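Local atomic coordinates of xyloglucan-specific endo-beta-1,4-glucanase BoGH9A (Bacteroides ovatus, PDB entry 6DHT), a protein that hydrolyses internal beta-1,4-glucosidic linkages in the backbone of xyloglucan, releasing xyloglucan oligosaccharides. Residues S65-K70 and N430-F435; R477-F482 and S532-Y537; S59-K64 and A419-F424. All blocks are in the same frame, centred on the assembly; numbering follows the deposited sequence.

Contact 1: residues S65-K70 and N430-F435; sequences SAWSDK and NDAKDF
The interface between the N-terminal Ig-like domain and the family 9 catalytic domain holds this contact, where Trp67, from the loop joining strands 62-63 and 72-76, meets the 430-435 loop. The indole goes in with its six-membered ring first. Trp67 CH2 lies 3.5 Å from Asn430 C. Asp431 N sits at the ring edge, in the plane. The neighbouring CZ3 of Trp67 comes to 3.4 Å from Ala432 N and also packs against the methyl of Ala432. Phe435, the last residue of the 430-435 segment, brings its CE2 to 4.0 Å from Trp67 CH2; the two side chains cross obliquely. Trp67 CG stands between its own backbone N and carbonyl carbon (chi1 58°), which leads the indole back toward Ser65 and the 430-435 segment. Ser65 OG lies over one face of the indole, toward the rim. The polar end of the ring is also used: NE1 donates a hydrogen bond to Asp534 OD1 of the catalytic domain. An alanine here would probably leave Asp534 without this donor and open a gap beside Ala432 and Phe435. The 430-435 loop is shaped from within. Asp431 OD1 accepts from Lys433 N through its anti lone pair at 2.8 Å, an Asx turn at the start of the short 3-10 segment 432-434. Asp434 OD2 takes the N-H of Asp431 from above the carboxylate plane. Beside Ser65, Asn430 OD1 rests 3.4 Å from Ser65 CB. Water 1 bridges the backbones there, accepting from Ala66 N at 2.9 Å and donating to Asn430 O at 2.8 Å.

Contact 2: residues R477-F482 and S532-Y537; sequences RNATGF and SPDESY
Asn478 OD1 is gripped by two backbone N-H groups in the turn that carries Ala479 and Thr480, the residues that meet the 532-537 segment. Thr480 N, two residues on, binds Asn478 OD1 at 3.0 Å in an Asx turn; Gly481 N, three on, binds it at 2.8 Å in an Asx motif. The amide is held at its other end too: ND2 gives a nearly straight bond to Phe482 O, almost in the amide plane, and also bonds to Tyr473 O. Across the contact, Ala479 CB sits 3.3 Å from Asp534 OD2 and 3.8 Å from Glu535 CG. Thr480 CG2 lies 3.5 Å from Asp534 O, against the 3-10 segment 533-535. Phe482 and Tyr537 form a T-shaped pair, with centroids 4.9 Å apart and planes at 70°. Tyr537 is the edge: its CE2 stands over the centre of the Phe482 ring. Its OH hydrogen-bonds to Asn547 OD1. The Tyr537 side chain is also close to Asp539, a predicted active-site residue, so the contact borders the probable catalytic region. The two segments meet through methyl groups and rings, with methyls set against oxygens of Asp534. The acids find their partners in the N-terminal domain: Trp67 NE1 gives Asp534 OD1 a hydrogen bond, while the salt bridge from Lys70 is likely to offset the charge of Glu535.

Contact 3: residues S59-K64 and A419-F424; sequences SLYTAK and AEQTPF
Tyr61 lays the hydroxyl end of its ring against the backbone and CB of Gln421. Its OH donates to Gln421 O at 2.7 Å, in the carbonyl plane and on a lone pair, with a C=O...donor angle of 116°. The same OH lies 3.4 Å from Gln421 CB. The ring and the Gln421 side-chain amide are turned 89° apart, and the two side chains cross at about a right angle. Gln421 O and Thr422 O both stand at the ring edge. Tyr61 CG is anti to the backbone N (chi1 176°), which sets it out from the chain toward the 419-424 segment. Strand 62-63 is an outermost strand of an antiparallel sheet in the N-terminal Ig-like domain, paired with strand 72-76. Here it faces the loop between helices 395-416 and 439-458 of the catalytic domain. Ala63 points its methyl toward that loop, with CB 3.7 Å from Gln421 O and 4.1 Å from Pro423 CG. Pro423 CG also packs on the backbone of Lys64, 3.6 Å from Lys64 C. The ammonium of Lys64 instead pairs with Asp69. Within the loop, Thr422 OG1 donates to Ala419 O at 2.8 Å. Glu420 forms a salt bridge with Arg469 of helix 461-474.

The three contacts lie on the same side of the chain's centre. Contacts 1 and 2 have centres about 10 Å apart, contacts 1 and 3 about 13 Å, and contacts 2 and 3 about 17 Å. Contacts 1 and 3 both join the N-terminal Ig-like domain to the loop between helices 395-416 and 439-458, and their segments alternate along the chain. Contact 2 comes later in sequence. It touches contact 1 where Phe435 CZ packs 3.3 Å from Asp534 CB, and contact 3 through Arg477 NE and Phe424 O, 3.0 Å apart. Contacts 1 and 3 thus form part of the domain interface; contact 2 backs it from the catalytic side, near the predicted active-site residue Asp539.

Contact 1: residues S65-K70 and N430-F435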
ATOM      1  N   SER A  65       0.330 -11.370  25.691  1.00 27.02           N
ATOM      2  CA  SER A  65      -0.219 -10.040  25.469  1.00 26.37           C
ATOM      3  C   SER A  65      -1.154  -9.700  26.618  1.00 26.24           C
ATOM      4  O   SER A  65      -1.538 -10.578  27.391  1.00 30.53           O
ATOM      5  CB  SER A  65      -1.015  -9.993  24.162  1.00 27.18           C
ATOM      6  OG  SER A  65      -2.126 -10.871  24.230  1.00 27.95           O
ATOM      7  N   ALA A  66      -1.565  -8.442  26.695  1.00 27.80           N
ATOM      8  CA  ALA A  66      -2.413  -7.978  27.786  1.00 29.50           C
ATOM      9  C   ALA A  66      -3.776  -8.650  27.785  1.00 38.79           C
ATOM     10  O   ALA A  66      -4.403  -8.771  28.840  1.00 36.40           O
ATOM     11  CB  ALA A  66      -2.584  -6.474  27.709  1.00 31.34           C
ATOM     12  N   TRP A  67      -4.231  -9.100  26.617  1.00 27.39           N
ATOM     13  CA  TRP A  67      -5.628  -9.511  26.437  1.00 29.64           C
ATOM     14  C   TRP A  67      -5.859 -11.010  26.242  1.00 24.89           C
ATOM     15  O   TRP A  67      -7.004 -11.461  26.221  1.00 35.03           O
ATOM     16  CB  TRP A  67      -6.223  -8.772  25.239  1.00 26.36           C
ATOM     17  CG  TRP A  67      -5.472  -9.017  23.956  1.00 25.57           C
ATOM     18  CD1 TRP A  67      -5.594 -10.098  23.125  1.00 26.45           C
ATOM     19  CD2 TRP A  67      -4.495  -8.158  23.360  1.00 23.97           C
ATOM     20  NE1 TRP A  67      -4.755  -9.955  22.042  1.00 24.11           N
ATOM     21  CE2 TRP A  67      -4.062  -8.780  22.172  1.00 24.50           C
ATOM     22  CE3 TRP A  67      -3.940  -6.929  23.722  1.00 26.55           C
ATOM     23  CZ2 TRP A  67      -3.107  -8.200  21.333  1.00 24.13           C
ATOM     24  CZ3 TRP A  67      -2.991  -6.361  22.896  1.00 26.56           C
ATOM     25  CH2 TRP A  67      -2.579  -7.001  21.718  1.00 24.54           C
ATOM     26  N   SER A  68      -4.789 -11.776  26.084  1.00 29.23           N
ATOM     27  CA  SER A  68      -4.918 -13.200  25.816  1.00 28.84           C
ATOM     28  C   SER A  68      -4.114 -13.984  26.831  1.00 30.15           C
ATOM     29  O   SER A  68      -2.971 -13.638  27.125  1.00 30.01           O
ATOM     30  CB  SER A  68      -4.431 -13.551  24.408  1.00 31.96           C
ATOM     31  OG  SER A  68      -4.387 -14.964  24.233  1.00 28.42           O
ATOM     32  N   ASP A  69      -4.716 -15.045  27.361  1.00 31.62           N
ATOM     33  CA  ASP A  69      -4.031 -15.874  28.333  1.00 28.73           C
ATOM     34  C   ASP A  69      -3.143 -16.921  27.669  1.00 34.99           C
ATOM     35  O   ASP A  69      -2.492 -17.712  28.358  1.00 32.94           O
ATOM     36  CB  ASP A  69      -5.037 -16.552  29.260  1.00 40.40           C
ATOM     37  CG  ASP A  69      -4.402 -17.017  30.560  1.00 54.61           C
ATOM     38  OD1 ASP A  69      -3.680 -16.205  31.190  1.00 51.43           O
ATOM     39  OD2 ASP A  69      -4.604 -18.196  30.933  1.00 49.12           O
ATOM     40  N   LYS A  70      -3.092 -16.922  26.336  1.00 25.72           N
ATOM     41  CA  LYS A  70      -2.253 -17.882  25.626  1.00 30.66           C
ATOM     42  C   LYS A  70      -0.788 -17.602  25.921  1.00 26.57           C
ATOM     43  O   LYS A  70      -0.369 -16.440  25.970  1.00 27.74           O
ATOM     44  CB  LYS A  70      -2.463 -17.794  24.107  1.00 23.25           C
ATOM     45  CG  LYS A  70      -3.771 -18.319  23.553  1.00 23.17           C
ATOM     46  CD  LYS A  70      -3.925 -17.828  22.114  1.00 25.87           C
ATOM     47  CE  LYS A  70      -5.067 -18.478  21.386  1.00 26.39           C
ATOM     48  NZ  LYS A  70      -5.152 -17.984  19.975  1.00 28.05           N
ATOM     49  N   ASN A 430       1.136  -5.893  19.458  1.00 18.52           N
ATOM     50  CA  ASN A 430       1.032  -6.127  20.901  1.00 20.90           C
ATOM     51  C   ASN A 430       0.339  -5.007  21.668  1.00 22.78           C
ATOM     52  O   ASN A 430       0.429  -4.939  22.904  1.00 28.05           O
ATOM     53  CB  ASN A 430       2.398  -6.400  21.513  1.00 20.36           C
ATOM     54  CG  ASN A 430       2.309  -7.236  22.785  1.00 21.91           C
ATOM     55  OD1 ASN A 430       1.489  -8.151  22.893  1.00 22.19           O
ATOM     56  ND2 ASN A 430       3.141  -6.909  23.751  1.00 25.81           N
ATOM     57  N   ASP A 431      -0.371  -4.154  20.941  1.00 23.23           N
ATOM     58  CA  ASP A 431      -1.205  -3.118  21.537  1.00 22.90           C
ATOM     59  C   ASP A 431      -2.591  -3.247  20.929  1.00 24.34           C
ATOM     60  O   ASP A 431      -2.722  -3.376  19.715  1.00 23.75           O
ATOM     61  CB  ASP A 431      -0.620  -1.738  21.229  1.00 25.74           C
ATOM     62  CG  ASP A 431      -1.300  -0.612  22.004  1.00 31.87           C
ATOM     63  OD1 ASP A 431      -2.538  -0.482  21.961  1.00 30.14           O
ATOM     64  OD2 ASP A 431      -0.576   0.156  22.668  1.00 42.68           O
ATOM     65  N   ALA A 432      -3.628  -3.208  21.759  1.00 25.68           N
ATOM     66  CA  ALA A 432      -5.001  -3.361  21.274  1.00 24.45           C
ATOM     67  C   ALA A 432      -5.356  -2.312  20.226  1.00 22.56           C
ATOM     68  O   ALA A 432      -6.189  -2.546  19.362  1.00 26.07           O
ATOM     69  CB  ALA A 432      -5.984  -3.287  22.435  1.00 26.22           C
ATOM     70  N   LYS A 433      -4.713  -1.157  20.302  1.00 25.90           N
ATOM     71  CA  LYS A 433      -5.011  -0.079  19.378  1.00 27.47           C
ATOM     72  C   LYS A 433      -4.388  -0.321  18.008  1.00 25.68           C
ATOM     73  O   LYS A 433      -4.587   0.470  17.087  1.00 26.28           O
ATOM     74  CB  LYS A 433      -4.513   1.250  19.944  1.00 33.87           C
ATOM     75  CG  LYS A 433      -5.294   1.679  21.172  1.00 36.69           C
ATOM     76  CD  LYS A 433      -4.817   3.008  21.712  1.00 40.84           C
ATOM     77  CE  LYS A 433      -5.830   3.559  22.704  1.00 48.93           C
ATOM     78  NZ  LYS A 433      -5.462   4.909  23.199  1.00 58.50           N
ATOM     79  N   ASP A 434      -3.624  -1.402  17.887  1.00 22.97           N
ATOM     80  CA  ASP A 434      -3.000  -1.777  16.615  1.00 20.46           C
ATOM     81  C   ASP A 434      -4.016  -2.350  15.633  1.00 21.70           C
ATOM     82  O   ASP A 434      -3.675  -2.603  14.471  1.00 18.69           O
ATOM     83  CB  ASP A 434      -1.944  -2.859  16.823  1.00 17.92           C
ATOM     84  CG  ASP A 434      -0.720  -2.373  17.551  1.00 22.60           C
ATOM     85  OD1 ASP A 434      -0.550  -1.141  17.672  1.00 25.79           O
ATOM     86  OD2 ASP A 434       0.107  -3.229  17.956  1.00 23.42           O
ATOM     87  N   PHE A 435      -5.234  -2.604  16.104  1.00 21.57           N
ATOM     88  CA  PHE A 435      -6.245  -3.316  15.311  1.00 18.09           C
ATOM     89  C   PHE A 435      -7.468  -2.477  15.017  1.00 20.78           C
ATOM     90  O   PHE A 435      -8.127  -1.973  15.918  1.00 24.36           O
ATOM     91  CB  PHE A 435      -6.591  -4.619  16.020  1.00 20.06           C
ATOM     92  CG  PHE A 435      -5.373  -5.397  16.379  1.00 22.98           C
ATOM     93  CD1 PHE A 435      -4.669  -6.073  15.401  1.00 16.97           C
ATOM     94  CD2 PHE A 435      -4.886  -5.388  17.674  1.00 23.98           C
ATOM     95  CE1 PHE A 435      -3.509  -6.750  15.700  1.00 21.16           C
ATOM     96  CE2 PHE A 435      -3.727  -6.068  17.985  1.00 22.43           C
ATOM     97  CZ  PHE A 435      -3.023  -6.733  16.993  1.00 21.85           C
TER
HETATM   98  O   HOH W   1      -0.083  -6.451  25.221  1.00 28.29           O

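Contact 2: residues R477-F482 and S532-Y537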
ATOM      1  N   ARG A 477       3.054 -14.997  11.037  1.00 14.21           N
ATOM      2  CA  ARG A 477       3.503 -15.042  12.421  1.00 14.92           C
ATOM      3  C   ARG A 477       2.618 -14.153  13.278  1.00 14.69           C
ATOM      4  O   ARG A 477       3.026 -13.060  13.684  1.00 15.47           O
ATOM      5  CB  ARG A 477       4.980 -14.675  12.554  1.00 13.68           C
ATOM      6  CG  ARG A 477       5.488 -15.011  13.939  1.00 18.63           C
ATOM      7  CD  ARG A 477       6.958 -14.861  14.036  1.00 20.76           C
ATOM      8  NE  ARG A 477       7.323 -13.452  14.077  1.00 25.13           N
ATOM      9  CZ  ARG A 477       8.472 -12.965  13.639  1.00 19.81           C
ATOM     10  NH1 ARG A 477       9.342 -13.772  13.069  1.00 31.71           N
ATOM     11  NH2 ARG A 477       8.719 -11.663  13.713  1.00 24.68           N
ATOM     12  N   ASN A 478       1.403 -14.627  13.562  1.00 14.89           N
ATOM     13  CA  ASN A 478       0.386 -13.799  14.178  1.00 13.78           C
ATOM     14  C   ASN A 478      -0.661 -14.661  14.916  1.00 16.38           C
ATOM     15  O   ASN A 478      -0.557 -15.901  14.938  1.00 17.19           O
ATOM     16  CB  ASN A 478      -0.257 -12.908  13.096  1.00 15.70           C
ATOM     17  CG  ASN A 478      -0.960 -13.725  12.028  1.00 18.06           C
ATOM     18  OD1 ASN A 478      -1.796 -14.580  12.349  1.00 15.71           O
ATOM     19  ND2 ASN A 478      -0.614 -13.509  10.767  1.00 16.65           N
ATOM     20  N   ALA A 479      -1.660 -14.002  15.483  1.00 16.46           N
ATOM     21  CA  ALA A 479      -2.638 -14.673  16.348  1.00 15.42           C
ATOM     22  C   ALA A 479      -3.652 -15.558  15.632  1.00 19.75           C
ATOM     23  O   ALA A 479      -4.315 -16.364  16.299  1.00 18.43           O
ATOM     24  CB  ALA A 479      -3.364 -13.645  17.140  1.00 17.83           C
ATOM     25  N   THR A 480      -3.837 -15.402  14.323  1.00 19.18           N
ATOM     26  CA  THR A 480      -4.822 -16.201  13.575  1.00 15.18           C
ATOM     27  C   THR A 480      -4.165 -17.307  12.762  1.00 17.82           C
ATOM     28  O   THR A 480      -4.817 -18.311  12.430  1.00 18.28           O
ATOM     29  CB  THR A 480      -5.680 -15.349  12.626  1.00 15.40           C
ATOM     30  OG1 THR A 480      -4.822 -14.799  11.607  1.00 16.95           O
ATOM     31  CG2 THR A 480      -6.346 -14.248  13.370  1.00 16.00           C
ATOM     32  N   GLY A 481      -2.892 -17.137  12.409  1.00 16.66           N
ATOM     33  CA  GLY A 481      -2.218 -18.073  11.526  1.00 15.42           C
ATOM     34  C   GLY A 481      -2.428 -17.845  10.033  1.00 13.86           C
ATOM     35  O   GLY A 481      -2.000 -18.647   9.224  1.00 16.70           O
ATOM     36  N   PHE A 482      -3.089 -16.761   9.666  1.00 17.34           N
ATOM     37  CA  PHE A 482      -3.229 -16.412   8.245  1.00 15.06           C
ATOM     38  C   PHE A 482      -2.012 -15.668   7.724  1.00 14.82           C
ATOM     39  O   PHE A 482      -1.462 -14.817   8.407  1.00 15.48           O
ATOM     40  CB  PHE A 482      -4.422 -15.507   8.016  1.00 15.21           C
ATOM     41  CG  PHE A 482      -5.731 -16.237   7.916  1.00 16.43           C
ATOM     42  CD1 PHE A 482      -6.437 -16.590   9.056  1.00 18.49           C
ATOM     43  CD2 PHE A 482      -6.253 -16.563   6.683  1.00 18.86           C
ATOM     44  CE1 PHE A 482      -7.663 -17.260   8.951  1.00 17.52           C
ATOM     45  CE2 PHE A 482      -7.456 -17.226   6.565  1.00 15.83           C
ATOM     46  CZ  PHE A 482      -8.175 -17.587   7.710  1.00 17.22           C
ATOM     47  N   SER A 532     -10.369 -11.363  21.649  1.00 36.53           N
ATOM     48  CA  SER A 532      -9.024 -10.871  21.371  1.00 28.19           C
ATOM     49  C   SER A 532      -9.003 -10.011  20.093  1.00 28.39           C
ATOM     50  O   SER A 532      -9.396 -10.476  19.023  1.00 24.64           O
ATOM     51  CB  SER A 532      -8.054 -12.040  21.228  1.00 28.97           C
ATOM     52  OG  SER A 532      -7.819 -12.678  22.477  1.00 34.89           O
ATOM     53  N   PRO A 533      -8.551  -8.749  20.205  1.00 23.50           N
ATOM     54  CA  PRO A 533      -8.562  -7.854  19.045  1.00 23.55           C
ATOM     55  C   PRO A 533      -7.769  -8.384  17.855  1.00 20.02           C
ATOM     56  O   PRO A 533      -8.200  -8.126  16.724  1.00 22.28           O
ATOM     57  CB  PRO A 533      -7.887  -6.576  19.564  1.00 28.11           C
ATOM     58  CG  PRO A 533      -7.874  -6.668  20.983  1.00 34.78           C
ATOM     59  CD  PRO A 533      -7.922  -8.107  21.367  1.00 25.85           C
ATOM     60  N   ASP A 534      -6.664  -9.087  18.098  1.00 19.57           N
ATOM     61  CA  ASP A 534      -5.818  -9.590  17.009  1.00 18.64           C
ATOM     62  C   ASP A 534      -6.374 -10.858  16.354  1.00 21.12           C
ATOM     63  O   ASP A 534      -5.788 -11.408  15.417  1.00 19.71           O
ATOM     64  CB  ASP A 534      -4.352  -9.752  17.448  1.00 19.89           C
ATOM     65  CG  ASP A 534      -4.155 -10.643  18.661  1.00 18.00           C
ATOM     66  OD1 ASP A 534      -5.149 -11.022  19.327  1.00 19.94           O
ATOM     67  OD2 ASP A 534      -2.990 -10.956  18.970  1.00 19.12           O
ATOM     68  N   GLU A 535      -7.524 -11.315  16.850  1.00 17.96           N
ATOM     69  CA  GLU A 535      -8.196 -12.474  16.295  1.00 18.28           C
ATOM     70  C   GLU A 535      -9.564 -12.106  15.703  1.00 18.78           C
ATOM     71  O   GLU A 535     -10.317 -12.977  15.250  1.00 19.91           O
ATOM     72  CB  GLU A 535      -8.350 -13.531  17.398  1.00 21.75           C
ATOM     73  CG  GLU A 535      -7.023 -14.060  17.942  1.00 24.93           C
ATOM     74  CD  GLU A 535      -7.206 -15.118  19.026  1.00 30.14           C
ATOM     75  OE1 GLU A 535      -8.352 -15.564  19.243  1.00 39.09           O
ATOM     76  OE2 GLU A 535      -6.204 -15.495  19.659  1.00 26.67           O
ATOM     77  N   SER A 536      -9.880 -10.811  15.697  1.00 17.67           N
ATOM     78  CA  SER A 536     -11.142 -10.317  15.157  1.00 15.64           C
ATOM     79  C   SER A 536     -11.111 -10.213  13.638  1.00 15.30           C
ATOM     80  O   SER A 536     -11.301  -9.134  13.077  1.00 17.83           O
ATOM     81  CB  SER A 536     -11.498  -8.954  15.742  1.00 21.42           C
ATOM     82  OG  SER A 536     -11.667  -9.063  17.144  1.00 31.22           O
ATOM     83  N   TYR A 537     -10.940 -11.361  13.000  1.00 17.72           N
ATOM     84  CA  TYR A 537     -10.789 -11.466  11.557  1.00 17.46           C
ATOM     85  C   TYR A 537     -11.654 -12.644  11.090  1.00 14.56           C
ATOM     86  O   TYR A 537     -11.615 -13.709  11.699  1.00 17.41           O
ATOM     87  CB  TYR A 537      -9.285 -11.688  11.182  1.00 16.73           C
ATOM     88  CG  TYR A 537      -9.131 -12.105   9.744  1.00 15.11           C
ATOM     89  CD1 TYR A 537      -9.271 -11.171   8.726  1.00 14.58           C
ATOM     90  CD2 TYR A 537      -8.908 -13.427   9.393  1.00 14.35           C
ATOM     91  CE1 TYR A 537      -9.207 -11.539   7.418  1.00 12.99           C
ATOM     92  CE2 TYR A 537      -8.871 -13.815   8.067  1.00 14.45           C
ATOM     93  CZ  TYR A 537      -8.989 -12.847   7.087  1.00 14.50           C
ATOM     94  OH  TYR A 537      -8.987 -13.206   5.760  1.00 15.08           O
TER

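Contact 3: residues S59-K64 and A419-F424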
ATOM      1  N   SER A  59      15.650 -23.514  26.326  1.00 27.63           N
ATOM      2  CA  SER A  59      15.583 -22.315  27.176  1.00 31.66           C
ATOM      3  C   SER A  59      14.829 -21.208  26.473  1.00 26.43           C
ATOM      4  O   SER A  59      15.333 -20.090  26.300  1.00 34.17           O
ATOM      5  CB  SER A  59      16.968 -21.820  27.558  1.00 32.17           C
ATOM      6  OG  SER A  59      17.654 -22.810  28.287  1.00 35.07           O
ATOM      7  N   LEU A  60      13.607 -21.537  26.090  1.00 24.15           N
ATOM      8  CA  LEU A  60      12.831 -20.680  25.208  1.00 21.90           C
ATOM      9  C   LEU A  60      12.105 -19.574  25.950  1.00 32.14           C
ATOM     10  O   LEU A  60      11.555 -19.776  27.034  1.00 30.80           O
ATOM     11  CB  LEU A  60      11.829 -21.517  24.422  1.00 23.62           C
ATOM     12  CG  LEU A  60      12.410 -22.733  23.708  1.00 22.50           C
ATOM     13  CD1 LEU A  60      11.267 -23.553  23.175  1.00 27.82           C
ATOM     14  CD2 LEU A  60      13.374 -22.331  22.598  1.00 22.46           C
ATOM     15  N   TYR A  61      12.096 -18.396  25.331  1.00 25.29           N
ATOM     16  CA  TYR A  61      11.373 -17.245  25.847  1.00 22.15           C
ATOM     17  C   TYR A  61       9.891 -17.385  25.597  1.00 24.02           C
ATOM     18  O   TYR A  61       9.471 -17.851  24.534  1.00 25.67           O
ATOM     19  CB  TYR A  61      11.868 -15.968  25.146  1.00 22.40           C
ATOM     20  CG  TYR A  61      11.120 -14.718  25.538  1.00 23.48           C
ATOM     21  CD1 TYR A  61      11.405 -14.063  26.726  1.00 29.86           C
ATOM     22  CD2 TYR A  61      10.138 -14.173  24.711  1.00 25.47           C
ATOM     23  CE1 TYR A  61      10.726 -12.922  27.101  1.00 29.60           C
ATOM     24  CE2 TYR A  61       9.447 -13.030  25.080  1.00 22.66           C
ATOM     25  CZ  TYR A  61       9.758 -12.397  26.269  1.00 26.40           C
ATOM     26  OH  TYR A  61       9.086 -11.259  26.655  1.00 27.87           O
ATOM     27  N   THR A  62       9.095 -16.972  26.578  1.00 24.57           N
ATOM     28  CA  THR A  62       7.646 -16.961  26.441  1.00 23.26           C
ATOM     29  C   THR A  62       7.117 -15.611  26.882  1.00 28.19           C
ATOM     30  O   THR A  62       7.761 -14.917  27.665  1.00 30.73           O
ATOM     31  CB  THR A  62       6.957 -18.061  27.282  1.00 26.97           C
ATOM     32  OG1 THR A  62       7.199 -17.813  28.673  1.00 33.33           O
ATOM     33  CG2 THR A  62       7.487 -19.417  26.910  1.00 25.68           C
ATOM     34  N   ALA A  63       5.944 -15.247  26.375  1.00 24.19           N
ATOM     35  CA  ALA A  63       5.306 -13.998  26.724  1.00 22.11           C
ATOM     36  C   ALA A  63       3.823 -14.087  26.461  1.00 22.61           C
ATOM     37  O   ALA A  63       3.361 -14.968  25.736  1.00 25.18           O
ATOM     38  CB  ALA A  63       5.898 -12.852  25.911  1.00 23.80           C
ATOM     39  N   LYS A  64       3.087 -13.158  27.052  1.00 23.94           N
ATOM     40  CA  LYS A  64       1.673 -13.032  26.824  1.00 26.50           C
ATOM     41  C   LYS A  64       1.366 -11.583  26.499  1.00 24.17           C
ATOM     42  O   LYS A  64       2.068 -10.684  26.956  1.00 25.40           O
ATOM     43  CB  LYS A  64       0.895 -13.464  28.074  1.00 29.27           C
ATOM     44  CG  LYS A  64       1.158 -14.894  28.512  1.00 27.77           C
ATOM     45  CD  LYS A  64       0.077 -15.385  29.482  1.00 31.86           C
ATOM     46  CE  LYS A  64       0.370 -16.799  29.980  1.00 39.98           C
ATOM     47  NZ  LYS A  64      -0.740 -17.308  30.833  1.00 40.81           N
ATOM     48  N   ALA A 419      10.406  -4.478  21.194  1.00 24.38           N
ATOM     49  CA  ALA A 419       9.914  -5.383  20.158  1.00 23.25           C
ATOM     50  C   ALA A 419      10.400  -6.823  20.353  1.00 23.95           C
ATOM     51  O   ALA A 419       9.685  -7.748  20.011  1.00 23.05           O
ATOM     52  CB  ALA A 419      10.288  -4.859  18.762  1.00 18.79           C
ATOM     53  N   GLU A 420      11.595  -7.015  20.902  1.00 22.93           N
ATOM     54  CA  GLU A 420      12.138  -8.367  21.068  1.00 25.50           C
ATOM     55  C   GLU A 420      11.496  -9.171  22.195  1.00 28.19           C
ATOM     56  O   GLU A 420      11.717 -10.385  22.297  1.00 29.78           O
ATOM     57  CB  GLU A 420      13.639  -8.306  21.279  1.00 28.36           C
ATOM     58  CG  GLU A 420      14.358  -7.899  20.018  1.00 24.91           C
ATOM     59  CD  GLU A 420      15.864  -7.971  20.123  1.00 39.73           C
ATOM     60  OE1 GLU A 420      16.378  -8.192  21.243  1.00 44.92           O
ATOM     61  OE2 GLU A 420      16.530  -7.804  19.076  1.00 34.14           O
ATOM     62  N   GLN A 421      10.730  -8.495  23.045  1.00 23.48           N
ATOM     63  CA  GLN A 421      10.043  -9.153  24.154  1.00 25.41           C
ATOM     64  C   GLN A 421       8.564  -9.385  23.867  1.00 27.76           C
ATOM     65  O   GLN A 421       7.841  -9.971  24.690  1.00 24.89           O
ATOM     66  CB  GLN A 421      10.175  -8.330  25.438  1.00 27.17           C
ATOM     67  CG  GLN A 421      11.516  -8.440  26.125  1.00 33.36           C
ATOM     68  CD  GLN A 421      12.604  -7.740  25.380  1.00 33.80           C
ATOM     69  OE1 GLN A 421      12.580  -6.517  25.233  1.00 37.45           O
ATOM     70  NE2 GLN A 421      13.567  -8.506  24.887  1.00 37.57           N
ATOM     71  N   THR A 422       8.081  -8.917  22.718  1.00 22.74           N
ATOM     72  CA  THR A 422       6.683  -9.127  22.370  1.00 20.99           C
ATOM     73  C   THR A 422       6.383 -10.618  22.092  1.00 15.10           C
ATOM     74  O   THR A 422       7.264 -11.358  21.653  1.00 18.60           O
ATOM     75  CB  THR A 422       6.258  -8.264  21.149  1.00 20.36           C
ATOM     76  OG1 THR A 422       7.059  -8.597  20.010  1.00 18.70           O
ATOM     77  CG2 THR A 422       6.388  -6.774  21.467  1.00 24.57           C
ATOM     78  N   PRO A 423       5.140 -11.035  22.333  1.00 19.93           N
ATOM     79  CA  PRO A 423       4.751 -12.413  22.027  1.00 19.68           C
ATOM     80  C   PRO A 423       5.043 -12.851  20.600  1.00 18.11           C
ATOM     81  O   PRO A 423       5.550 -13.953  20.394  1.00 19.47           O
ATOM     82  CB  PRO A 423       3.251 -12.428  22.313  1.00 21.22           C
ATOM     83  CG  PRO A 423       3.066 -11.406  23.363  1.00 23.39           C
ATOM     84  CD  PRO A 423       4.069 -10.312  23.029  1.00 21.41           C
ATOM     85  N   PHE A 424       4.817 -11.964  19.624  1.00 19.01           N
ATOM     86  CA  PHE A 424       5.035 -12.343  18.227  1.00 18.11           C
ATOM     87  C   PHE A 424       6.317 -11.758  17.641  1.00 17.29           C
ATOM     88  O   PHE A 424       6.555 -11.865  16.443  1.00 20.43           O
ATOM     89  CB  PHE A 424       3.797 -12.022  17.390  1.00 17.29           C
ATOM     90  CG  PHE A 424       2.661 -12.973  17.643  1.00 17.01           C
ATOM     91  CD1 PHE A 424       2.723 -14.263  17.169  1.00 16.02           C
ATOM     92  CD2 PHE A 424       1.543 -12.566  18.330  1.00 18.07           C
ATOM     93  CE1 PHE A 424       1.711 -15.163  17.427  1.00 18.22           C
ATOM     94  CE2 PHE A 424       0.516 -13.469  18.582  1.00 20.32           C
ATOM     95  CZ  PHE A 424       0.613 -14.753  18.108  1.00 16.83           C
TER